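Local structure of uncharacterized hypothetical protein (4EI0) at residues 18-23 against 127-132; 27-32 against 242-247; 44-49 against 104-109; 54-59 against 66-71; 79-84 against 109-114. The protein is of unknown function, belongs to the DUF4466 family and has a mainly beta chain that forms a two-subunit assembly. One frame throughout, in Å; residues are numbered along the deposited sequence.

Interaction 1 (18-23 against 127-132); sequences NDCIKR and FSFSVK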
# COMPACT_ATOMS: atom_id res chain seq x y z
N ASN B 18 -9.76 1.93 -13.57
CA ASN B 18 -10.53 1.76 -12.32
C ASN B 18 -11.20 0.40 -12.24
O ASN B 18 -11.37 -0.27 -13.23
CB ASN B 18 -11.49 2.94 -12.08
CG ASN B 18 -12.70 3.03 -13.07
OD1 ASN B 18 -13.57 3.90 -12.89
ND2 ASN B 18 -12.79 2.16 -14.03
N ASP B 19 -11.55 -0.00 -11.03
CA ASP B 19 -12.28 -1.23 -10.78
C ASP B 19 -12.99 -1.08 -9.45
O ASP B 19 -12.51 -0.36 -8.60
CB ASP B 19 -11.33 -2.41 -10.68
CG ASP B 19 -12.07 -3.74 -10.57
OD1 ASP B 19 -12.87 -4.05 -11.45
OD2 ASP B 19 -11.88 -4.46 -9.59
N CYS B 20 -14.16 -1.69 -9.28
CA CYS B 20 -14.90 -1.50 -8.05
C CYS B 20 -15.52 -2.81 -7.64
O CYS B 20 -16.06 -3.51 -8.48
CB CYS B 20 -15.97 -0.40 -8.21
SG CYS B 20 -16.57 0.20 -6.60
N ILE B 21 -15.44 -3.14 -6.35
CA ILE B 21 -16.01 -4.39 -5.81
C ILE B 21 -16.94 -4.07 -4.64
O ILE B 21 -16.62 -3.27 -3.79
CB ILE B 21 -14.93 -5.46 -5.45
CG1 ILE B 21 -14.15 -5.13 -4.17
CG2 ILE B 21 -13.97 -5.65 -6.63
CD1 ILE B 21 -13.40 -6.31 -3.56
N LYS B 22 -18.14 -4.65 -4.65
CA LYS B 22 -19.04 -4.54 -3.53
C LYS B 22 -18.43 -5.36 -2.41
O LYS B 22 -18.08 -6.51 -2.63
CB LYS B 22 -20.43 -5.08 -3.92
CG LYS B 22 -21.49 -4.97 -2.81
CD LYS B 22 -22.89 -5.23 -3.34
CE LYS B 22 -23.87 -5.59 -2.20
NZ LYS B 22 -23.81 -7.03 -1.81
N ARG B 23 -18.21 -4.78 -1.25
CA ARG B 23 -17.66 -5.53 -0.10
C ARG B 23 -18.77 -6.25 0.68
O ARG B 23 -18.62 -7.38 1.08
CB ARG B 23 -16.81 -4.65 0.81
CG ARG B 23 -15.40 -4.48 0.23
CD ARG B 23 -14.64 -3.29 0.79
NE ARG B 23 -14.52 -3.28 2.25
CZ ARG B 23 -13.63 -3.99 2.96
NH1 ARG B 23 -12.77 -4.81 2.37
NH2 ARG B 23 -13.62 -3.87 4.28
N PHE B 127 -25.19 2.17 -9.13
CA PHE B 127 -24.11 3.09 -8.83
C PHE B 127 -23.17 3.30 -10.02
O PHE B 127 -22.79 2.35 -10.70
CB PHE B 127 -23.31 2.54 -7.67
CG PHE B 127 -24.08 2.38 -6.41
CD1 PHE B 127 -24.20 3.42 -5.52
CD2 PHE B 127 -24.73 1.19 -6.14
CE1 PHE B 127 -24.96 3.28 -4.38
CE2 PHE B 127 -25.46 1.02 -4.96
CZ PHE B 127 -25.55 2.07 -4.08
N SER B 128 -22.79 4.55 -10.24
CA SER B 128 -21.77 4.90 -11.23
C SER B 128 -20.60 5.59 -10.56
O SER B 128 -20.72 6.72 -10.05
CB SER B 128 -22.39 5.77 -12.32
OG SER B 128 -21.36 6.05 -13.28
N PHE B 129 -19.48 4.89 -10.50
CA PHE B 129 -18.23 5.40 -9.89
C PHE B 129 -17.36 6.00 -10.99
O PHE B 129 -17.35 5.48 -12.12
CB PHE B 129 -17.40 4.29 -9.24
CG PHE B 129 -18.07 3.60 -8.07
CD1 PHE B 129 -19.05 2.66 -8.26
CD2 PHE B 129 -17.75 3.97 -6.77
CE1 PHE B 129 -19.66 2.04 -7.19
CE2 PHE B 129 -18.37 3.36 -5.70
CZ PHE B 129 -19.32 2.39 -5.91
N SER B 130 -16.65 7.08 -10.68
CA SER B 130 -15.75 7.69 -11.68
C SER B 130 -14.60 8.38 -11.01
O SER B 130 -14.62 8.66 -9.79
CB SER B 130 -16.51 8.67 -12.56
OG SER B 130 -17.13 9.67 -11.78
N VAL B 131 -13.55 8.61 -11.79
CA VAL B 131 -12.26 9.09 -11.33
C VAL B 131 -11.67 10.07 -12.36
O VAL B 131 -11.87 9.89 -13.55
CB VAL B 131 -11.26 7.92 -11.04
CG1 VAL B 131 -11.10 7.01 -12.27
CG2 VAL B 131 -9.91 8.44 -10.55
N LYS B 132 -10.96 11.09 -11.88
CA LYS B 132 -10.17 12.00 -12.71
C LYS B 132 -8.69 11.96 -12.27
O LYS B 132 -8.43 11.92 -11.08
CB LYS B 132 -10.67 13.44 -12.55
CG LYS B 132 -12.11 13.71 -13.04
CD LYS B 132 -12.48 15.19 -12.85
CE LYS B 132 -13.96 15.50 -12.71
NZ LYS B 132 -14.65 15.99 -13.93

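Interaction 2 (27-32 against 242-247); sequences VAPNIV and DRQLSD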
# COMPACT_ATOMS: atom_id res chain seq x y z
N VAL B 27 -25.29 -12.57 -0.27
CA VAL B 27 -26.38 -13.21 0.45
C VAL B 27 -26.98 -12.29 1.51
O VAL B 27 -28.06 -12.57 2.00
CB VAL B 27 -25.92 -14.53 1.11
CG1 VAL B 27 -25.55 -15.53 0.04
CG2 VAL B 27 -24.73 -14.26 2.00
N ALA B 28 -26.31 -11.19 1.88
CA ALA B 28 -26.77 -10.39 3.01
C ALA B 28 -27.83 -9.40 2.49
O ALA B 28 -27.55 -8.61 1.62
CB ALA B 28 -25.62 -9.67 3.72
N PRO B 29 -29.06 -9.45 3.03
CA PRO B 29 -30.02 -8.51 2.50
C PRO B 29 -29.64 -7.05 2.83
O PRO B 29 -29.08 -6.77 3.89
CB PRO B 29 -31.33 -8.88 3.18
CG PRO B 29 -31.11 -10.21 3.79
CD PRO B 29 -29.64 -10.30 4.08
N ASN B 30 -30.03 -6.16 1.92
CA ASN B 30 -29.75 -4.74 2.00
C ASN B 30 -31.01 -4.09 2.65
O ASN B 30 -32.04 -3.95 1.99
CB ASN B 30 -29.54 -4.20 0.58
CG ASN B 30 -28.33 -4.78 -0.11
OD1 ASN B 30 -27.25 -4.80 0.47
ND2 ASN B 30 -28.50 -5.20 -1.36
N ILE B 31 -30.88 -3.75 3.93
CA ILE B 31 -31.95 -3.24 4.78
C ILE B 31 -31.79 -1.71 4.99
O ILE B 31 -30.69 -1.20 5.29
CB ILE B 31 -31.94 -3.98 6.14
CG1 ILE B 31 -32.22 -5.48 5.92
CG2 ILE B 31 -33.07 -3.45 7.08
CD1 ILE B 31 -31.86 -6.34 7.13
N VAL B 32 -32.89 -1.00 4.88
CA VAL B 32 -32.96 0.43 5.18
C VAL B 32 -32.25 0.79 6.48
O VAL B 32 -32.33 0.05 7.46
CB VAL B 32 -34.43 0.95 5.18
CG1 VAL B 32 -34.49 2.40 5.65
CG2 VAL B 32 -35.02 0.83 3.76
N ASP B 242 -29.59 -15.58 12.75
CA ASP B 242 -29.54 -14.75 11.60
C ASP B 242 -28.30 -13.90 11.84
O ASP B 242 -28.09 -13.37 12.94
CB ASP B 242 -30.84 -13.96 11.56
CG ASP B 242 -30.83 -12.88 10.50
OD1 ASP B 242 -30.07 -11.92 10.64
OD2 ASP B 242 -31.55 -13.05 9.50
N ARG B 243 -27.48 -13.77 10.82
CA ARG B 243 -26.18 -13.11 11.00
C ARG B 243 -26.35 -11.62 11.34
O ARG B 243 -25.58 -11.05 12.12
CB ARG B 243 -25.32 -13.26 9.72
CG ARG B 243 -23.82 -13.50 9.89
CD ARG B 243 -23.19 -12.68 11.01
NE ARG B 243 -21.72 -12.67 10.93
CZ ARG B 243 -20.93 -11.82 11.59
NH1 ARG B 243 -21.44 -10.86 12.37
NH2 ARG B 243 -19.62 -11.91 11.44
N GLN B 244 -27.39 -11.00 10.81
CA GLN B 244 -27.66 -9.58 11.09
C GLN B 244 -28.23 -9.41 12.47
O GLN B 244 -27.96 -8.44 13.14
CB GLN B 244 -28.58 -8.98 10.02
CG GLN B 244 -27.90 -8.93 8.69
CD GLN B 244 -28.79 -8.61 7.51
OE1 GLN B 244 -29.86 -9.19 7.32
NE2 GLN B 244 -28.27 -7.78 6.61
N LEU B 245 -29.07 -10.34 12.91
CA LEU B 245 -29.68 -10.18 14.22
C LEU B 245 -28.79 -10.60 15.40
O LEU B 245 -28.99 -10.13 16.51
CB LEU B 245 -31.02 -10.95 14.28
CG LEU B 245 -32.16 -10.47 13.38
CD1 LEU B 245 -33.26 -11.50 13.46
CD2 LEU B 245 -32.65 -9.12 13.80
N SER B 246 -27.88 -11.54 15.17
CA SER B 246 -27.12 -12.16 16.26
C SER B 246 -25.62 -11.89 16.23
O SER B 246 -24.92 -12.15 17.22
CB SER B 246 -27.33 -13.67 16.22
OG SER B 246 -26.42 -14.21 15.30
N ASP B 247 -25.12 -11.39 15.11
CA ASP B 247 -23.68 -11.11 14.99
C ASP B 247 -22.81 -12.33 15.40
O ASP B 247 -21.80 -12.17 16.06
CB ASP B 247 -23.28 -9.86 15.82
CG ASP B 247 -23.85 -8.57 15.26
OD1 ASP B 247 -23.11 -7.84 14.56
OD2 ASP B 247 -25.03 -8.28 15.53

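Interaction 3 (44-49 against 104-109); sequences IPNELG and DTCAAT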
# COMPACT_ATOMS: atom_id res chain seq x y z
N ILE B 44 -3.10 4.94 -12.22
CA ILE B 44 -2.58 5.62 -13.35
C ILE B 44 -1.09 5.36 -13.33
O ILE B 44 -0.50 5.32 -12.26
CB ILE B 44 -2.90 7.13 -13.32
CG1 ILE B 44 -2.47 7.79 -14.65
CG2 ILE B 44 -2.23 7.83 -12.15
CD1 ILE B 44 -2.90 9.24 -14.80
N PRO B 45 -0.48 5.10 -14.49
CA PRO B 45 0.97 4.96 -14.46
C PRO B 45 1.59 6.23 -13.89
O PRO B 45 1.22 7.35 -14.26
CB PRO B 45 1.33 4.74 -15.93
CG PRO B 45 0.08 4.21 -16.55
CD PRO B 45 -1.02 4.96 -15.85
N ASN B 46 2.52 6.06 -12.94
CA ASN B 46 3.05 7.17 -12.14
C ASN B 46 3.72 8.25 -12.96
O ASN B 46 3.62 9.41 -12.62
CB ASN B 46 4.07 6.67 -11.13
CG ASN B 46 4.35 7.69 -10.02
OD1 ASN B 46 3.42 8.27 -9.46
ND2 ASN B 46 5.61 7.90 -9.72
N GLU B 47 4.32 7.89 -14.08
CA GLU B 47 4.99 8.86 -14.94
C GLU B 47 4.01 9.74 -15.76
O GLU B 47 4.39 10.80 -16.20
CB GLU B 47 6.03 8.17 -15.83
CG GLU B 47 5.46 7.37 -17.00
CD GLU B 47 4.95 5.95 -16.67
OE1 GLU B 47 4.82 5.52 -15.47
OE2 GLU B 47 4.66 5.25 -17.67
N LEU B 48 2.76 9.31 -15.89
CA LEU B 48 1.73 10.05 -16.64
C LEU B 48 0.99 11.09 -15.78
O LEU B 48 0.57 12.14 -16.28
CB LEU B 48 0.72 9.11 -17.29
CG LEU B 48 1.19 8.09 -18.33
CD1 LEU B 48 -0.01 7.30 -18.89
CD2 LEU B 48 2.00 8.70 -19.48
N GLY B 49 0.84 10.85 -14.49
CA GLY B 49 0.27 11.85 -13.62
C GLY B 49 -0.14 11.22 -12.31
O GLY B 49 0.42 10.21 -11.89
N ASP B 104 -0.23 13.35 -3.40
CA ASP B 104 0.14 12.80 -4.70
C ASP B 104 0.20 11.26 -4.57
O ASP B 104 1.00 10.70 -3.77
CB ASP B 104 1.54 13.23 -5.17
CG ASP B 104 1.59 14.66 -5.65
OD1 ASP B 104 0.53 15.33 -5.69
OD2 ASP B 104 2.72 15.10 -5.99
N THR B 105 -0.60 10.61 -5.41
CA THR B 105 -0.44 9.19 -5.59
C THR B 105 -0.89 8.76 -6.95
O THR B 105 -1.79 9.35 -7.54
CB THR B 105 -1.20 8.41 -4.50
OG1 THR B 105 -0.88 7.02 -4.65
CG2 THR B 105 -2.67 8.68 -4.60
N CYS B 106 -0.31 7.66 -7.43
CA CYS B 106 -0.77 7.07 -8.68
C CYS B 106 -1.77 5.94 -8.53
O CYS B 106 -2.24 5.40 -9.51
CB CYS B 106 0.43 6.59 -9.47
SG CYS B 106 1.38 5.31 -8.70
N ALA B 107 -2.10 5.55 -7.30
CA ALA B 107 -2.95 4.36 -7.10
C ALA B 107 -3.59 4.44 -5.73
O ALA B 107 -2.92 4.80 -4.75
CB ALA B 107 -2.20 3.02 -7.30
N ALA B 108 -4.89 4.17 -5.67
CA ALA B 108 -5.56 4.20 -4.35
C ALA B 108 -6.81 3.32 -4.41
O ALA B 108 -7.35 3.05 -5.47
CB ALA B 108 -5.96 5.60 -3.98
N THR B 109 -7.23 2.87 -3.24
CA THR B 109 -8.51 2.19 -3.07
C THR B 109 -9.29 2.83 -1.97
O THR B 109 -8.82 2.89 -0.84
CB THR B 109 -8.32 0.73 -2.73
OG1 THR B 109 -7.59 0.11 -3.76
CG2 THR B 109 -9.67 -0.01 -2.57

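Interaction 4 (54-59 against 66-71); sequences AQVVSS and TYFDPN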
# COMPACT_ATOMS: atom_id res chain seq x y z
N ALA B 54 -12.45 11.54 -7.07
CA ALA B 54 -13.31 10.36 -7.28
C ALA B 54 -14.77 10.77 -7.01
O ALA B 54 -15.02 11.67 -6.23
CB ALA B 54 -12.88 9.24 -6.36
N GLN B 55 -15.71 10.11 -7.64
CA GLN B 55 -17.08 10.43 -7.46
C GLN B 55 -17.96 9.19 -7.57
O GLN B 55 -17.59 8.25 -8.25
CB GLN B 55 -17.45 11.47 -8.55
CG GLN B 55 -18.89 11.66 -8.78
CD GLN B 55 -19.16 12.69 -9.84
OE1 GLN B 55 -18.90 13.86 -9.67
NE2 GLN B 55 -19.75 12.24 -10.93
N VAL B 56 -19.09 9.17 -6.86
CA VAL B 56 -20.10 8.13 -7.08
C VAL B 56 -21.45 8.81 -7.19
O VAL B 56 -21.76 9.74 -6.40
CB VAL B 56 -20.28 7.14 -5.96
CG1 VAL B 56 -20.87 5.86 -6.53
CG2 VAL B 56 -19.01 6.92 -5.25
N VAL B 57 -22.22 8.41 -8.19
CA VAL B 57 -23.60 8.85 -8.37
C VAL B 57 -24.45 7.61 -8.10
O VAL B 57 -24.29 6.60 -8.75
CB VAL B 57 -23.84 9.37 -9.82
CG1 VAL B 57 -25.32 9.69 -10.03
CG2 VAL B 57 -22.97 10.60 -10.13
N SER B 58 -25.31 7.67 -7.09
CA SER B 58 -26.28 6.59 -6.84
C SER B 58 -27.59 6.91 -7.52
O SER B 58 -27.88 8.07 -7.79
CB SER B 58 -26.58 6.43 -5.34
OG SER B 58 -27.09 7.63 -4.83
N SER B 59 -28.41 5.88 -7.75
CA SER B 59 -29.66 6.07 -8.49
C SER B 59 -30.77 6.60 -7.55
O SER B 59 -31.71 7.15 -8.02
CB SER B 59 -30.10 4.77 -9.17
OG SER B 59 -30.32 3.78 -8.21
N THR B 66 -23.84 8.89 4.09
CA THR B 66 -23.26 8.35 2.84
C THR B 66 -21.94 9.14 2.54
O THR B 66 -21.92 10.37 2.58
CB THR B 66 -24.24 8.55 1.69
OG1 THR B 66 -25.40 7.78 1.97
CG2 THR B 66 -23.65 8.15 0.35
N TYR B 67 -20.82 8.45 2.43
CA TYR B 67 -19.55 9.11 2.25
C TYR B 67 -18.48 8.19 1.64
O TYR B 67 -18.67 6.98 1.59
CB TYR B 67 -19.03 9.68 3.60
CG TYR B 67 -18.46 8.69 4.53
CD1 TYR B 67 -19.21 7.66 5.00
CD2 TYR B 67 -17.14 8.78 4.98
CE1 TYR B 67 -18.70 6.73 5.85
CE2 TYR B 67 -16.61 7.85 5.84
CZ TYR B 67 -17.41 6.82 6.27
OH TYR B 67 -16.94 5.86 7.11
N PHE B 68 -17.38 8.80 1.19
CA PHE B 68 -16.13 8.12 0.92
C PHE B 68 -15.26 8.34 2.14
O PHE B 68 -15.06 9.45 2.56
CB PHE B 68 -15.39 8.78 -0.23
CG PHE B 68 -15.66 8.21 -1.58
CD1 PHE B 68 -15.23 6.93 -1.91
CD2 PHE B 68 -16.20 9.00 -2.57
CE1 PHE B 68 -15.40 6.42 -3.19
CE2 PHE B 68 -16.39 8.49 -3.83
CZ PHE B 68 -15.97 7.20 -4.14
N ASP B 69 -14.71 7.28 2.69
CA ASP B 69 -13.71 7.40 3.73
C ASP B 69 -12.48 8.00 2.99
O ASP B 69 -12.20 7.63 1.85
CB ASP B 69 -13.53 5.98 4.33
CG ASP B 69 -12.32 5.77 5.21
OD1 ASP B 69 -11.32 6.48 5.15
OD2 ASP B 69 -12.32 4.75 5.93
N PRO B 70 -11.81 8.98 3.61
CA PRO B 70 -10.74 9.68 2.93
C PRO B 70 -9.41 8.91 2.90
O PRO B 70 -8.40 9.46 2.40
CB PRO B 70 -10.62 11.00 3.73
CG PRO B 70 -11.03 10.60 5.13
CD PRO B 70 -12.06 9.52 4.97
N ASN B 71 -9.35 7.70 3.49
CA ASN B 71 -8.11 6.95 3.48
C ASN B 71 -8.05 5.99 2.33
O ASN B 71 -9.02 5.35 2.05
CB ASN B 71 -7.91 6.16 4.75
CG ASN B 71 -7.81 7.05 5.96
OD1 ASN B 71 -6.76 7.61 6.27
ND2 ASN B 71 -8.89 7.16 6.67

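Interaction 5 (79-84 against 109-114); sequences GQDIPV and TLRYYY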
# COMPACT_ATOMS: atom_id res chain seq x y z
N GLY B 79 -1.34 -9.17 4.09
CA GLY B 79 -2.74 -8.95 3.75
C GLY B 79 -3.54 -8.01 4.66
O GLY B 79 -4.74 -7.90 4.48
N GLN B 80 -2.92 -7.34 5.64
CA GLN B 80 -3.66 -6.36 6.48
C GLN B 80 -3.66 -4.93 5.87
O GLN B 80 -2.76 -4.54 5.11
CB GLN B 80 -3.12 -6.36 7.91
CG GLN B 80 -3.24 -7.73 8.55
CD GLN B 80 -1.97 -8.18 9.23
OE1 GLN B 80 -0.93 -7.53 9.15
NE2 GLN B 80 -2.04 -9.32 9.91
N ASP B 81 -4.71 -4.20 6.13
CA ASP B 81 -4.90 -2.86 5.56
C ASP B 81 -3.92 -1.84 6.12
O ASP B 81 -3.58 -1.89 7.30
CB ASP B 81 -6.28 -2.38 5.90
CG ASP B 81 -7.35 -3.19 5.17
OD1 ASP B 81 -7.05 -3.75 4.07
OD2 ASP B 81 -8.47 -3.25 5.71
N ILE B 82 -3.42 -0.96 5.27
CA ILE B 82 -2.70 0.22 5.72
C ILE B 82 -3.48 1.44 5.22
O ILE B 82 -3.45 1.72 4.04
CB ILE B 82 -1.26 0.30 5.19
CG1 ILE B 82 -0.44 -0.95 5.51
CG2 ILE B 82 -0.55 1.51 5.84
CD1 ILE B 82 0.84 -1.03 4.68
N PRO B 83 -4.25 2.11 6.10
CA PRO B 83 -4.91 3.33 5.72
C PRO B 83 -3.89 4.50 5.67
O PRO B 83 -3.05 4.63 6.57
CB PRO B 83 -5.95 3.54 6.82
CG PRO B 83 -5.40 2.85 7.99
CD PRO B 83 -4.55 1.73 7.50
N VAL B 84 -3.97 5.27 4.58
CA VAL B 84 -3.15 6.46 4.35
C VAL B 84 -4.12 7.55 3.96
O VAL B 84 -4.93 7.41 3.02
CB VAL B 84 -2.09 6.24 3.23
CG1 VAL B 84 -1.30 7.54 2.99
CG2 VAL B 84 -1.21 5.06 3.57
N THR B 109 -7.23 2.87 -3.24
CA THR B 109 -8.51 2.19 -3.07
C THR B 109 -9.29 2.83 -1.97
O THR B 109 -8.82 2.89 -0.84
CB THR B 109 -8.32 0.73 -2.73
OG1 THR B 109 -7.59 0.11 -3.76
CG2 THR B 109 -9.67 -0.01 -2.57
N LEU B 110 -10.41 3.42 -2.32
CA LEU B 110 -11.22 4.17 -1.39
C LEU B 110 -12.47 3.39 -1.15
O LEU B 110 -12.98 2.76 -2.07
CB LEU B 110 -11.61 5.53 -1.95
CG LEU B 110 -10.50 6.57 -2.23
CD1 LEU B 110 -11.16 7.75 -2.90
CD2 LEU B 110 -9.77 6.95 -0.93
N ARG B 111 -12.93 3.42 0.11
CA ARG B 111 -14.19 2.79 0.51
C ARG B 111 -15.31 3.77 0.51
O ARG B 111 -15.20 4.87 1.09
CB ARG B 111 -14.01 2.17 1.86
CG ARG B 111 -13.06 0.99 1.77
CD ARG B 111 -12.75 0.41 3.13
NE ARG B 111 -11.78 -0.64 2.94
CZ ARG B 111 -11.08 -1.19 3.91
NH1 ARG B 111 -11.24 -0.80 5.16
NH2 ARG B 111 -10.20 -2.11 3.61
N TYR B 112 -16.39 3.42 -0.18
CA TYR B 112 -17.62 4.21 -0.23
C TYR B 112 -18.71 3.46 0.53
O TYR B 112 -18.87 2.24 0.36
CB TYR B 112 -18.04 4.41 -1.67
CG TYR B 112 -19.44 4.94 -1.93
CD1 TYR B 112 -19.76 6.27 -1.74
CD2 TYR B 112 -20.42 4.11 -2.44
CE1 TYR B 112 -21.03 6.75 -1.98
CE2 TYR B 112 -21.70 4.58 -2.68
CZ TYR B 112 -21.99 5.89 -2.46
OH TYR B 112 -23.24 6.35 -2.75
N TYR B 113 -19.43 4.22 1.34
CA TYR B 113 -20.50 3.73 2.18
C TYR B 113 -21.80 4.43 1.79
O TYR B 113 -21.92 5.65 1.90
CB TYR B 113 -20.16 4.03 3.64
CG TYR B 113 -18.94 3.28 4.10
CD1 TYR B 113 -19.05 2.00 4.64
CD2 TYR B 113 -17.69 3.84 4.01
CE1 TYR B 113 -17.94 1.32 5.08
CE2 TYR B 113 -16.57 3.18 4.44
CZ TYR B 113 -16.70 1.92 4.97
OH TYR B 113 -15.59 1.29 5.34
N TYR B 114 -22.74 3.67 1.24
CA TYR B 114 -24.05 4.17 0.90
C TYR B 114 -24.96 3.79 2.05
O TYR B 114 -25.10 2.60 2.34
CB TYR B 114 -24.54 3.51 -0.36
CG TYR B 114 -25.93 3.85 -0.78
CD1 TYR B 114 -26.20 5.03 -1.44
CD2 TYR B 114 -26.98 2.96 -0.61
CE1 TYR B 114 -27.48 5.34 -1.90
CE2 TYR B 114 -28.28 3.26 -1.07
CZ TYR B 114 -28.52 4.45 -1.69
OH TYR B 114 -29.75 4.77 -2.15

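Interaction 1 (18-23 against 127-132)
The amide oxygen OD1 of Asn18 is hydrogen-bonded to the hydroxyl of Tyr40 while its flank rests against Val131 and lies near Phe129, and the amide nitrogen ND2 of the same side chain gives its bond to the carbonyl of Glu140. The setting is a beta sandwich: strand 17-22 is an outermost strand of one antiparallel sheet, and strand 124-133 belongs to the sheet facing it. The short strand segments approach to 8.3 Å between axes with their directions 146° apart, so they face each other across the interior without sharing backbone bonds. Side chains alone bridge the gap. Asn18 has CG between its backbone N and carbonyl carbon (chi1 69°), and the amide then runs past Val131 in the opposite sense, leaving OD1 4.0 Å from Val131 CG1. The carbonyl oxygen of Phe129 is 4.2 Å from Asn18 OD1, too far to be a partner, and as both are acceptors the polar needs of the amide are met by Tyr40 and Glu140 instead.

Two residues on, Cys20 also points into the sandwich. Its SG, anti to the backbone N (chi1 -164°), comes down over one face of the Phe129 ring, a sulfur-aromatic contact. Phe38 and Tyr40 of strand 35-43 also meet this ring, and Val56 touches it from strand 51-58. The sulfur is almost centred: Cys20 SG stands 3.5 Å from the centroid of the Phe129 ring, close to the ring normal.

Interaction 2 (27-32 against 242-247)
Gln244 is the residue of 242-247 that meets Pro29 and Ile31, and Asp242, two residues earlier, caps the helix that carries it. Asp242 occupies the N-cap of the short helix 243-246: its OD1 accepts from Leu245 N at 2.9 Å, met on the anti side of the carboxylate, and takes a weak bond from Gln244 N. The other oxygen, OD2, has a salt bridge to Lys308 and a bond from Ile254 N, so both carboxylate oxygens are engaged. Arg243 follows with its backbone bonded to Lys252.

Gln244 then reaches outward with CG beside its backbone N (chi1 -66°) and an extended chain beyond. Its NE2 donates to Pro29 O at 3.0 Å, with an angle of 157° at the hydrogen. The acceptor lies 4° out of the amide plane and the donor lies in the carbonyl plane of Pro29, so the bond also sets the rotation of the amide. The loop holding Pro29 links strands 17-22 and 35-43 of a sheet in the N-terminal beta sandwich, whereas the helix follows strand 233-238 of a different, C-terminal sheet; the contact thus joins two separate parts of the fold. Gln244 OE1 is hydrogen-bonded to Lys308 NZ. The same oxygen sits 3.4 Å from Pro29 CD and 3.5 Å from Ile31 CD1, with both apolar groups against it.

Beyond it, Leu245 turns to Met153, Tyr292 and Lys308. Ser246 OG returns to Asp242 O at 3.0 Å, from well above the carbonyl plane, and that oxygen also accepts from Ser246 N. Asp247 leaves the helical path with positive phi.

Interaction 3 (44-49 against 104-109)
A single backbone bond ties the segments, Ile44 N to Cys106 O at 2.9 Å with 159° at the hydrogen, the donor standing nearly along the C=O axis; two residues after Ile44, the CA atom of Asn46 comes within 5.2 Å of that of Cys106. Cys106 carries most of the side-chain contact. Its CB points toward the 44-49 loop, 3.2 Å from the carbonyl oxygen of Ile44 and 3.4 Å from Asn46 OD1. A chi1 of 63° brings its SG beside Asn46, 3.9 Å from Asn46 CB. With CG anti to its backbone N (chi1 -163°), Asn46 turns its amide oxygen to Cys106, OD1 lying 3.7 Å from Cys106 SG. Ile44 contributes its CG2 branch, 4.0 Å from Cys106 CB, while the end of the side chain leads away, and the residue also packs on Leu16, Asn135 and Leu51.

Around this end of the sandwich, the 44-49 loop joins strand 35-43 to strand 51-58, which belong to facing sheets, and Cys106 directly precedes strand 107-115, whose Ala108 is backbone-bonded to Met42 of strand 35-43. Thr105 pairs with Leu51, and Pro83 of the second subunit packs on Asn46 and Cys106.

Interaction 4 (54-59 against 66-71)
This contact belongs to the packed interior of a beta sandwich, where strand 51-58 of one antiparallel sheet faces strand 67-75 of the other. Phe68 carries it from the second segment. Its ring reaches across to the side chains of Ala54 and Val56 and the backbone of Gln55 between them. The tightest approach is Val56 CG2 to Phe68 CZ at 3.2 Å, a short gap for two carbons; the methyl comes at the ring obliquely, and Phe68 CE2 is also close to Val56 CG2 at 3.4 Å. At the ring edge, near its plane, lies the carbonyl carbon of Gln55, 4.1 Å from Phe68 CE2. Ala54 CB is a looser neighbour, 4.3 Å from Phe68 CZ. The chi1 of Phe68, -92°, is displaced from the usual staggered value, perhaps in connection with the close Val56 methyl. Tyr112, Leu110, Thr97 and Ile99 add to the surround.

Just past Phe68 the chain bends in an Asx turn: Asp69 OD1 accepts from Asn71 N at 2.9 Å with 163° at the hydrogen, and from Asn71 ND2 on its syn lone pair. Apolar side chains meeting between two facing antiparallel sheets are what a beta sandwich core is made of.

Interaction 5 (79-84 against 109-114)
The guanidinium of Arg111 receives Asp81 OD2 at its edge, 3° out of the guanidinium plane, and it also makes a cation-pi contact with the ring of Tyr73. The carboxylate of Asp81 is not turned to match: the two planes stand 64° apart, and Arg111 NH2 meets OD2 from above the carboxylate plane. The bond between Arg111 NH2 and Asp81 OD2 is 2.9 Å long with 174° at the hydrogen, so it is almost straight. It is a single-point salt bridge, not a two-pronged one: the second nitrogen, Arg111 NH1, lies 3.7 Å from Asp81 OD2, and the second oxygen, Asp81 OD1, is 3.6 Å from Arg111 NH2.

In the antiparallel sheet, strands 81-85 and 107-115 are not neighbours, because strand 67-75 runs between them. The ion pair therefore spans that strand over its surface, passing Tyr73, which Asp81 also touches. An extended chain from CG to NE gives Arg111 the reach, and its backbone is bonded to Asp69 of the intervening strand.

Arg23, itself in a salt bridge with Glu37, packs on the guanidinium of Arg111, and the carboxylate of Asp81 probably offsets part of the positive charge gathered there. On strand 81-85, an outermost strand of the sheet within this chain, Ile82 packs on Ala107 of the second subunit.

Interactions 1, 3, 4 and 5 all lie in the N-terminal beta sandwich, while interaction 2 links it to the C-terminal part of the chain; its centre is about 24 Å from that of interaction 1 and about 37 Å from that of interaction 3. Interactions 1 and 4 share the interior, their centres about 9 Å apart: Phe129 CD2 lies 3.5 Å from Val56 CG2, and Ser130 O is 2.8 Å from Gln55 N. The strand segment 109-114 of interaction 5 reaches the same core through Tyr114, whose CD1 is 3.6 Å from Phe127 CE1, and adjoins interaction 4 through neighbouring strands. Interactions 3 and 5 share Thr109 and both touch the second subunit.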